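PDB 3IAL: prolyl-tRNA synthetase from Giardia lamblia ATCC 50803, which probably catalyses the ATP-dependent attachment of L-proline to tRNA(Pro), and is bound here to the prolyl-adenylate intermediate. Local coordinates for residues K205-F217 with S483-V495. Sequence-based numbering, arbitrary orientation.
With PR8 (5'-O-[(R)-hydroxy{[(2S)-pyrrolidin-2-ylcarbonyl]oxy}phosphoryl]adenosine), chain H.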
ATOM      1  N   LYS B 205      -5.952  18.673  15.835  1.00 27.23           N
ATOM      2  CA  LYS B 205      -4.767  19.461  16.130  1.00 29.19           C
ATOM      3  C   LYS B 205      -3.897  18.717  17.134  1.00 27.94           C
ATOM      4  O   LYS B 205      -4.399  17.975  17.972  1.00 26.01           O
ATOM      5  CB  LYS B 205      -5.206  20.803  16.735  1.00 31.97           C
ATOM      6  CG  LYS B 205      -4.117  21.834  16.821  1.00 38.37           C
ATOM      7  CD  LYS B 205      -4.622  23.118  17.425  1.00 39.23           C
ATOM      8  CE  LYS B 205      -3.460  24.050  17.763  1.00 44.03           C
ATOM      9  NZ  LYS B 205      -3.941  25.341  18.364  1.00 46.66           N
ATOM     10  N   GLY B 206      -2.591  18.933  17.050  1.00 27.02           N
ATOM     11  CA  GLY B 206      -1.651  18.409  18.026  1.00 27.59           C
ATOM     12  C   GLY B 206      -0.731  19.518  18.491  1.00 27.81           C
ATOM     13  O   GLY B 206      -0.571  20.516  17.796  1.00 27.73           O
ATOM     14  N   GLN B 207      -0.125  19.345  19.664  1.00 27.68           N
ATOM     15  CA  GLN B 207       0.874  20.299  20.152  1.00 26.89           C
ATOM     16  C   GLN B 207       2.250  19.981  19.576  1.00 28.24           C
ATOM     17  O   GLN B 207       2.844  18.951  19.903  1.00 27.39           O
ATOM     18  CB  GLN B 207       0.949  20.291  21.682  1.00 27.22           C
ATOM     19  CG  GLN B 207       1.938  21.306  22.253  1.00 30.50           C
ATOM     20  CD  GLN B 207       1.570  22.747  21.921  1.00 33.02           C
ATOM     21  OE1 GLN B 207       0.461  23.195  22.206  1.00 36.00           O
ATOM     22  NE2 GLN B 207       2.506  23.480  21.331  1.00 34.77           N
ATOM     23  N   LYS B 208       2.750  20.871  18.719  1.00 27.59           N
ATOM     24  CA  LYS B 208       4.100  20.756  18.177  1.00 27.49           C
ATOM     25  C   LYS B 208       5.119  21.112  19.253  1.00 27.20           C
ATOM     26  O   LYS B 208       5.073  22.211  19.795  1.00 26.90           O
ATOM     27  CB  LYS B 208       4.274  21.685  16.978  1.00 30.44           C
ATOM     28  CG  LYS B 208       5.730  21.897  16.559  1.00 38.72           C
ATOM     29  CD  LYS B 208       5.828  22.511  15.168  1.00 42.07           C
ATOM     30  CE  LYS B 208       7.272  22.683  14.734  1.00 46.69           C
ATOM     31  NZ  LYS B 208       7.343  23.129  13.314  1.00 50.09           N
ATOM     32  N   LEU B 209       6.033  20.188  19.548  1.00 26.67           N
ATOM     33  CA  LEU B 209       7.072  20.413  20.547  1.00 26.65           C
ATOM     34  C   LEU B 209       8.434  19.925  20.103  1.00 25.11           C
ATOM     35  O   LEU B 209       8.547  18.959  19.355  1.00 26.63           O
ATOM     36  CB  LEU B 209       6.731  19.680  21.842  1.00 26.13           C
ATOM     37  CG  LEU B 209       5.434  20.048  22.551  1.00 26.09           C
ATOM     38  CD1 LEU B 209       5.156  19.029  23.644  1.00 22.93           C
ATOM     39  CD2 LEU B 209       5.491  21.473  23.105  1.00 19.91           C
ATOM     40  N   ARG B 210       9.468  20.595  20.596  1.00 24.42           N
ATOM     41  CA  ARG B 210      10.791  20.025  20.660  1.00 24.69           C
ATOM     42  C   ARG B 210      10.805  19.110  21.897  1.00 26.32           C
ATOM     43  O   ARG B 210      10.720  19.586  23.033  1.00 23.00           O
ATOM     44  CB  ARG B 210      11.850  21.124  20.783  1.00 25.53           C
ATOM     45  CG  ARG B 210      13.297  20.617  20.900  1.00 26.61           C
ATOM     46  CD  ARG B 210      13.821  20.069  19.588  1.00 29.17           C
ATOM     47  NE  ARG B 210      14.028  21.115  18.584  1.00 35.33           N
ATOM     48  CZ  ARG B 210      15.101  21.912  18.509  1.00 38.46           C
ATOM     49  NH1 ARG B 210      16.101  21.808  19.379  1.00 39.48           N
ATOM     50  NH2 ARG B 210      15.172  22.830  17.551  1.00 38.31           N
ATOM     51  N   ARG B 211      10.899  17.801  21.670  1.00 26.44           N
ATOM     52  CA  ARG B 211      10.929  16.835  22.770  1.00 26.92           C
ATOM     53  C   ARG B 211      12.114  17.131  23.686  1.00 25.35           C
ATOM     54  O   ARG B 211      13.197  17.477  23.214  1.00 25.07           O
ATOM     55  CB  ARG B 211      10.990  15.401  22.223  1.00 28.36           C
ATOM     56  CG  ARG B 211      11.092  14.288  23.266  1.00 29.34           C
ATOM     57  CD  ARG B 211       9.802  14.108  24.042  1.00 30.62           C
ATOM     58  NE  ARG B 211       8.725  13.482  23.272  1.00 35.26           N
ATOM     59  CZ  ARG B 211       7.431  13.829  23.336  1.00 40.72           C
ATOM     60  NH1 ARG B 211       7.024  14.850  24.089  1.00 40.32           N
ATOM     61  NH2 ARG B 211       6.525  13.170  22.615  1.00 38.22           N
ATOM     62  N   VAL B 212      11.898  17.031  24.996  1.00 24.68           N
ATOM     63  CA  VAL B 212      12.984  17.225  25.968  1.00 24.97           C
ATOM     64  C   VAL B 212      14.220  16.397  25.595  1.00 24.56           C
ATOM     65  O   VAL B 212      14.105  15.251  25.149  1.00 23.41           O
ATOM     66  CB  VAL B 212      12.547  16.875  27.401  1.00 26.42           C
ATOM     67  CG1 VAL B 212      11.527  17.897  27.910  1.00 23.93           C
ATOM     68  CG2 VAL B 212      12.008  15.442  27.477  1.00 27.81           C
ATOM     69  N   CYS B 213      15.395  16.988  25.773  1.00 25.42           N
ATOM     70  CA  CYS B 213      16.625  16.424  25.225  1.00 28.24           C
ATOM     71  C   CYS B 213      17.035  15.089  25.865  1.00 29.30           C
ATOM     72  O   CYS B 213      17.683  14.272  25.216  1.00 31.31           O
ATOM     73  CB  CYS B 213      17.765  17.444  25.288  1.00 28.00           C
ATOM     74  SG  CYS B 213      18.222  17.958  26.934  1.00 31.67           S
ATOM     75  N   TRP B 214      16.619  14.845  27.104  1.00 28.46           N
ATOM     76  CA  TRP B 214      16.882  13.550  27.767  1.00 28.60           C
ATOM     77  C   TRP B 214      15.932  12.420  27.325  1.00 30.27           C
ATOM     78  O   TRP B 214      16.076  11.292  27.795  1.00 32.63           O
ATOM     79  CB  TRP B 214      16.841  13.698  29.297  1.00 27.33           C
ATOM     80  CG  TRP B 214      15.520  14.183  29.829  1.00 28.36           C
ATOM     81  CD1 TRP B 214      14.429  13.423  30.131  1.00 30.10           C
ATOM     82  CD2 TRP B 214      15.152  15.542  30.100  1.00 25.61           C
ATOM     83  NE1 TRP B 214      13.405  14.224  30.582  1.00 31.96           N
ATOM     84  CE2 TRP B 214      13.823  15.529  30.568  1.00 28.43           C
ATOM     85  CE3 TRP B 214      15.819  16.767  29.996  1.00 26.31           C
ATOM     86  CZ2 TRP B 214      13.142  16.701  30.933  1.00 28.87           C
ATOM     87  CZ3 TRP B 214      15.142  17.932  30.354  1.00 26.57           C
ATOM     88  CH2 TRP B 214      13.817  17.890  30.816  1.00 27.43           C
ATOM     89  N   ASP B 215      14.975  12.715  26.443  1.00 28.58           N
ATOM     90  CA  ASP B 215      14.065  11.699  25.887  1.00 32.22           C
ATOM     91  C   ASP B 215      13.957  11.787  24.350  1.00 31.06           C
ATOM     92  O   ASP B 215      12.905  11.499  23.765  1.00 31.83           O
ATOM     93  CB  ASP B 215      12.674  11.835  26.537  1.00 34.56           C
ATOM     94  CG  ASP B 215      11.823  10.576  26.402  1.00 41.52           C
ATOM     95  OD1 ASP B 215      12.379   9.460  26.345  1.00 44.21           O
ATOM     96  OD2 ASP B 215      10.580  10.711  26.358  1.00 47.13           O
ATOM     97  N   ARG B 216      15.052  12.190  23.709  1.00 30.52           N
ATOM     98  CA  ARG B 216      15.187  12.183  22.254  1.00 31.53           C
ATOM     99  C   ARG B 216      15.066  10.771  21.679  1.00 32.15           C
ATOM    100  O   ARG B 216      15.359   9.784  22.361  1.00 28.58           O
ATOM    101  CB  ARG B 216      16.579  12.678  21.856  1.00 33.70           C
ATOM    102  CG  ARG B 216      16.797  14.157  21.930  1.00 39.01           C
ATOM    103  CD  ARG B 216      18.264  14.461  21.693  1.00 44.45           C
ATOM    104  NE  ARG B 216      19.083  14.096  22.848  1.00 51.65           N
ATOM    105  CZ  ARG B 216      20.397  13.880  22.824  1.00 53.91           C
ATOM    106  NH1 ARG B 216      21.090  13.968  21.696  1.00 54.53           N
ATOM    107  NH2 ARG B 216      21.023  13.560  23.947  1.00 56.04           N
ATOM    108  N   PHE B 217      14.683  10.695  20.407  1.00 30.69           N
ATOM    109  CA  PHE B 217      14.776   9.450  19.646  1.00 32.66           C
ATOM    110  C   PHE B 217      16.211   8.916  19.763  1.00 33.01           C
ATOM    111  O   PHE B 217      17.167   9.688  19.638  1.00 26.10           O
ATOM    112  CB  PHE B 217      14.405   9.683  18.179  1.00 32.25           C
ATOM    113  CG  PHE B 217      14.430   8.435  17.328  1.00 30.94           C
ATOM    114  CD1 PHE B 217      13.398   7.509  17.400  1.00 30.10           C
ATOM    115  CD2 PHE B 217      15.475   8.196  16.447  1.00 31.95           C
ATOM    116  CE1 PHE B 217      13.415   6.367  16.624  1.00 27.45           C
ATOM    117  CE2 PHE B 217      15.496   7.044  15.657  1.00 31.15           C
ATOM    118  CZ  PHE B 217      14.468   6.135  15.745  1.00 30.02           C
ATOM    119  N   SER B 483       2.347  11.695  38.044  1.00 37.72           N
ATOM    120  CA  SER B 483       2.535  10.809  36.886  1.00 38.15           C
ATOM    121  C   SER B 483       2.546  11.533  35.535  1.00 37.93           C
ATOM    122  O   SER B 483       2.346  10.910  34.492  1.00 39.43           O
ATOM    123  CB  SER B 483       1.488   9.687  36.887  1.00 38.20           C
ATOM    124  OG  SER B 483       1.464   9.040  38.142  1.00 38.89           O
ATOM    125  N   ALA B 484       2.793  12.839  35.557  1.00 36.98           N
ATOM    126  CA  ALA B 484       2.910  13.620  34.330  1.00 36.50           C
ATOM    127  C   ALA B 484       4.377  13.844  34.034  1.00 35.57           C
ATOM    128  O   ALA B 484       5.215  13.908  34.943  1.00 34.84           O
ATOM    129  CB  ALA B 484       2.190  14.955  34.466  1.00 34.68           C
ATOM    130  N   GLU B 485       4.692  13.978  32.757  1.00 34.85           N
ATOM    131  CA  GLU B 485       6.069  14.194  32.358  1.00 35.32           C
ATOM    132  C   GLU B 485       6.227  15.459  31.550  1.00 32.78           C
ATOM    133  O   GLU B 485       5.305  15.897  30.860  1.00 31.47           O
ATOM    134  CB  GLU B 485       6.589  12.997  31.578  1.00 37.43           C
ATOM    135  CG  GLU B 485       5.907  12.740  30.258  1.00 43.33           C
ATOM    136  CD  GLU B 485       6.307  11.398  29.681  1.00 47.72           C
ATOM    137  OE1 GLU B 485       6.210  10.390  30.416  1.00 49.82           O
ATOM    138  OE2 GLU B 485       6.719  11.358  28.500  1.00 48.56           O
ATOM    139  N   ILE B 486       7.412  16.050  31.638  1.00 32.63           N
ATOM    140  CA  ILE B 486       7.731  17.192  30.818  1.00 30.63           C
ATOM    141  C   ILE B 486       7.950  16.675  29.397  1.00 30.97           C
ATOM    142  O   ILE B 486       8.838  15.867  29.157  1.00 31.14           O
ATOM    143  CB  ILE B 486       8.959  17.944  31.328  1.00 31.83           C
ATOM    144  CG1 ILE B 486       8.707  18.470  32.745  1.00 30.17           C
ATOM    145  CG2 ILE B 486       9.293  19.087  30.392  1.00 30.31           C
ATOM    146  CD1 ILE B 486       9.915  19.164  33.367  1.00 31.92           C
ATOM    147  N   ARG B 487       7.116  17.146  28.475  1.00 28.95           N
ATOM    148  CA  ARG B 487       7.114  16.682  27.096  1.00 28.61           C
ATOM    149  C   ARG B 487       8.062  17.474  26.232  1.00 27.63           C
ATOM    150  O   ARG B 487       8.749  16.909  25.379  1.00 28.45           O
ATOM    151  CB  ARG B 487       5.703  16.788  26.521  1.00 28.49           C
ATOM    152  CG  ARG B 487       4.693  15.952  27.273  1.00 33.52           C
ATOM    153  CD  ARG B 487       5.001  14.462  27.189  1.00 33.93           C
ATOM    154  NE  ARG B 487       4.529  13.877  25.946  1.00 39.87           N
ATOM    155  CZ  ARG B 487       4.532  12.573  25.671  1.00 43.32           C
ATOM    156  NH1 ARG B 487       5.016  11.705  26.545  1.00 45.67           N
ATOM    157  NH2 ARG B 487       4.050  12.134  24.512  1.00 44.97           N
ATOM    158  N   GLY B 488       8.079  18.787  26.430  1.00 28.91           N
ATOM    159  CA  GLY B 488       9.011  19.658  25.722  1.00 29.63           C
ATOM    160  C   GLY B 488       8.518  21.092  25.624  1.00 29.68           C
ATOM    161  O   GLY B 488       7.560  21.493  26.299  1.00 29.25           O
ATOM    162  N   HIS B 489       9.187  21.859  24.772  1.00 27.80           N
ATOM    163  CA  HIS B 489       8.820  23.240  24.520  1.00 29.27           C
ATOM    164  C   HIS B 489       8.737  23.484  23.018  1.00 29.91           C
ATOM    165  O   HIS B 489       9.269  22.715  22.227  1.00 27.67           O
ATOM    166  CB  HIS B 489       9.843  24.181  25.161  1.00 26.53           C
ATOM    167  CG  HIS B 489      11.127  24.292  24.407  1.00 25.75           C
ATOM    168  ND1 HIS B 489      12.081  23.300  24.409  1.00 23.37           N
ATOM    169  CD2 HIS B 489      11.613  25.282  23.618  1.00 28.53           C
ATOM    170  CE1 HIS B 489      13.101  23.672  23.653  1.00 26.39           C
ATOM    171  NE2 HIS B 489      12.841  24.871  23.161  1.00 24.29           N
ATOM    172  N   ASN B 490       8.057  24.559  22.642  1.00 33.69           N
ATOM    173  CA  ASN B 490       7.999  25.000  21.255  1.00 34.78           C
ATOM    174  C   ASN B 490       8.992  26.135  21.073  1.00 35.71           C
ATOM    175  O   ASN B 490       8.794  27.208  21.639  1.00 35.86           O
ATOM    176  CB  ASN B 490       6.587  25.477  20.926  1.00 36.38           C
ATOM    177  CG  ASN B 490       6.359  25.665  19.437  1.00 38.38           C
ATOM    178  OD1 ASN B 490       7.274  26.014  18.687  1.00 39.55           O
ATOM    179  ND2 ASN B 490       5.126  25.445  19.005  1.00 39.09           N
ATOM    180  N   PRO B 491      10.078  25.908  20.303  1.00 36.48           N
ATOM    181  CA  PRO B 491      11.083  26.958  20.159  1.00 38.65           C
ATOM    182  C   PRO B 491      10.551  28.227  19.487  1.00 42.06           C
ATOM    183  O   PRO B 491      11.096  29.312  19.712  1.00 43.42           O
ATOM    184  CB  PRO B 491      12.162  26.296  19.290  1.00 38.94           C
ATOM    185  CG  PRO B 491      11.948  24.854  19.433  1.00 35.88           C
ATOM    186  CD  PRO B 491      10.473  24.692  19.574  1.00 37.01           C
ATOM    187  N   ASP B 492       9.496  28.084  18.688  1.00 44.59           N
ATOM    188  CA  ASP B 492       8.846  29.220  18.024  1.00 47.40           C
ATOM    189  C   ASP B 492       8.012  30.104  18.966  1.00 48.41           C
ATOM    190  O   ASP B 492       7.601  31.195  18.573  1.00 48.43           O
ATOM    191  CB  ASP B 492       7.975  28.721  16.864  1.00 47.46           C
ATOM    192  CG  ASP B 492       8.790  28.030  15.775  1.00 50.04           C
ATOM    193  OD1 ASP B 492       9.870  28.553  15.411  1.00 49.13           O
ATOM    194  OD2 ASP B 492       8.349  26.965  15.289  1.00 49.55           O
ATOM    195  N   GLU B 493       7.747  29.630  20.184  1.00 48.39           N
ATOM    196  CA  GLU B 493       7.119  30.454  21.213  1.00 50.16           C
ATOM    197  C   GLU B 493       8.213  31.179  21.976  1.00 52.20           C
ATOM    198  O   GLU B 493       9.060  30.544  22.601  1.00 52.47           O
ATOM    199  CB  GLU B 493       6.315  29.606  22.199  1.00 50.25           C
ATOM    200  CG  GLU B 493       5.018  29.049  21.653  1.00 52.36           C
ATOM    201  CD  GLU B 493       4.329  28.118  22.636  1.00 52.10           C
ATOM    202  OE1 GLU B 493       3.714  27.132  22.188  1.00 52.08           O
ATOM    203  OE2 GLU B 493       4.399  28.371  23.853  1.00 53.78           O
ATOM    204  N   ASN B 494       8.199  32.505  21.938  1.00 54.17           N
ATOM    205  CA  ASN B 494       9.237  33.275  22.624  1.00 55.84           C
ATOM    206  C   ASN B 494       8.778  33.802  23.979  1.00 53.73           C
ATOM    207  O   ASN B 494       7.707  34.393  24.101  1.00 50.33           O
ATOM    208  CB  ASN B 494       9.784  34.398  21.733  1.00 57.49           C
ATOM    209  CG  ASN B 494      11.159  34.063  21.169  1.00 60.22           C
ATOM    210  OD1 ASN B 494      12.079  33.729  21.921  1.00 62.35           O
ATOM    211  ND2 ASN B 494      11.304  34.146  19.848  1.00 61.48           N
ATOM    212  N   VAL B 495       9.600  33.549  24.996  1.00 53.52           N
ATOM    213  CA  VAL B 495       9.273  33.936  26.357  1.00 53.70           C
ATOM    214  C   VAL B 495       9.385  35.447  26.507  1.00 53.81           C
ATOM    215  O   VAL B 495      10.248  36.087  25.898  1.00 54.15           O
ATOM    216  CB  VAL B 495      10.169  33.221  27.402  1.00 54.23           C
ATOM    217  CG1 VAL B 495      11.629  33.644  27.262  1.00 55.57           C
ATOM    218  CG2 VAL B 495       9.665  33.498  28.814  1.00 54.78           C
TER
HETATM  219  C   PR8 H 601      10.807   7.047  14.691  1.00 41.68           C
HETATM  220  N   PR8 H 601      12.195   6.116  12.947  1.00 37.95           N
HETATM  221  O   PR8 H 601      10.606   5.868  14.990  1.00 39.80           O
HETATM  222  P   PR8 H 601       9.238   7.740  16.491  0.70 54.76           P
HETATM  223  N1  PR8 H 601       2.019   1.590  18.602  0.70 38.84           N
HETATM  224  C2  PR8 H 601       1.537   2.422  17.685  0.70 36.35           C
HETATM  225  N3  PR8 H 601       2.246   3.454  17.220  0.70 36.19           N
HETATM  226  C4  PR8 H 601       3.479   3.697  17.660  0.70 40.17           C
HETATM  227  C5  PR8 H 601       4.014   2.853  18.627  0.70 44.07           C
HETATM  228  C6  PR8 H 601       3.259   1.780  19.094  0.70 44.75           C
HETATM  229  N6  PR8 H 601       3.760   0.956  20.015  0.70 47.85           N
HETATM  230  N7  PR8 H 601       5.236   3.290  18.905  0.70 45.67           N
HETATM  231  C8  PR8 H 601       5.468   4.366  18.149  0.70 49.61           C
HETATM  232  N9  PR8 H 601       4.395   4.628  17.390  0.70 48.94           N
HETATM  233  CA  PR8 H 601      11.694   7.388  13.495  1.00 37.84           C
HETATM  234  CB  PR8 H 601      10.840   8.030  12.414  1.00 35.99           C
HETATM  235  CD  PR8 H 601      11.949   6.132  11.509  1.00 37.80           C
HETATM  236  CG  PR8 H 601      10.634   6.911  11.384  1.00 35.60           C
HETATM  237  C1' PR8 H 601       4.293   5.765  16.420  0.70 52.31           C
HETATM  238  O10 PR8 H 601      10.319   8.129  15.357  1.00 43.66           O
HETATM  239  O1P PR8 H 601       9.844   7.096  17.684  0.70 56.60           O
HETATM  240  C2' PR8 H 601       4.254   7.144  17.124  0.70 54.66           C
HETATM  241  O2' PR8 H 601       3.310   8.003  16.467  0.70 47.98           O
HETATM  242  O2P PR8 H 601       8.540   9.129  16.893  0.70 58.29           O
HETATM  243  C3' PR8 H 601       5.634   7.696  16.854  0.70 55.14           C
HETATM  244  O3' PR8 H 601       5.617   9.125  16.913  0.70 53.41           O
HETATM  245  C4' PR8 H 601       5.758   7.228  15.416  0.70 55.14           C
HETATM  246  O4' PR8 H 601       5.473   5.818  15.556  0.70 53.59           O
HETATM  247  C5' PR8 H 601       7.163   7.500  14.925  0.70 54.00           C
HETATM  248  O5' PR8 H 601       8.106   6.859  15.762  0.70 54.92           O
HETATM  249  O   HOH W   1       2.500  26.166  19.834  1.00 47.03           O
HETATM  250  O   HOH W   2      12.408  20.655  25.083  1.00 26.95           O
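R211 sets off with CG anti to its backbone N (chi1 177°) and then bends at chi2 and chi3, which folds its guanidinium back onto R487; R487, bent at the same two torsions, runs beside it in the same direction. The backbones beneath form a short antiparallel bridge, in which strand 207-211 of the class II catalytic core, paired with 222-229 on its other side, meets strand 485-489 of the C-terminal domain. Evidence for the pairing is reciprocal: R210 N donates to H489 O at 2.7 Å and H489 N to R210 O at 3.2 Å. Next along, R211 and G488 make a non-hydrogen-bonded pair, and G488 CA approaches R210 O at 3.2 Å in a CA-H...O contact. A classic beta bulge places R487 and G488 together across from Y513 of strand 510-515. The short strand segments diverge, their N-to-C directions 100° apart, consistent with a pairing of only two bridges.

R487 O takes two donors from opposite faces of its carbonyl plane, R211 NH1 at 3.0 Å and V212 N at 3.2 Å. The guanidinium planes are 60° apart, R211 CZ lying over one face of R487 toward its rim. Two like charges so close probably depend on D227, which forms salt bridges with both arginines; R487 NH1 also pairs with E485, and R211 NH2 bonds Q237, whose NE2 holds the prolyl-adenylate.

Apolar contact flanks the bridge: L209 CD1 meets R487 CB, and V212 CG1 meets I486 CG2, the latter two side chains crossing at about a right angle. At the far end, a water links Q207 NE2 to E493 OE1, which also bonds Y513. A second water donates to R210 O and lies in the ring plane of H489, 2.7 Å from its ND1.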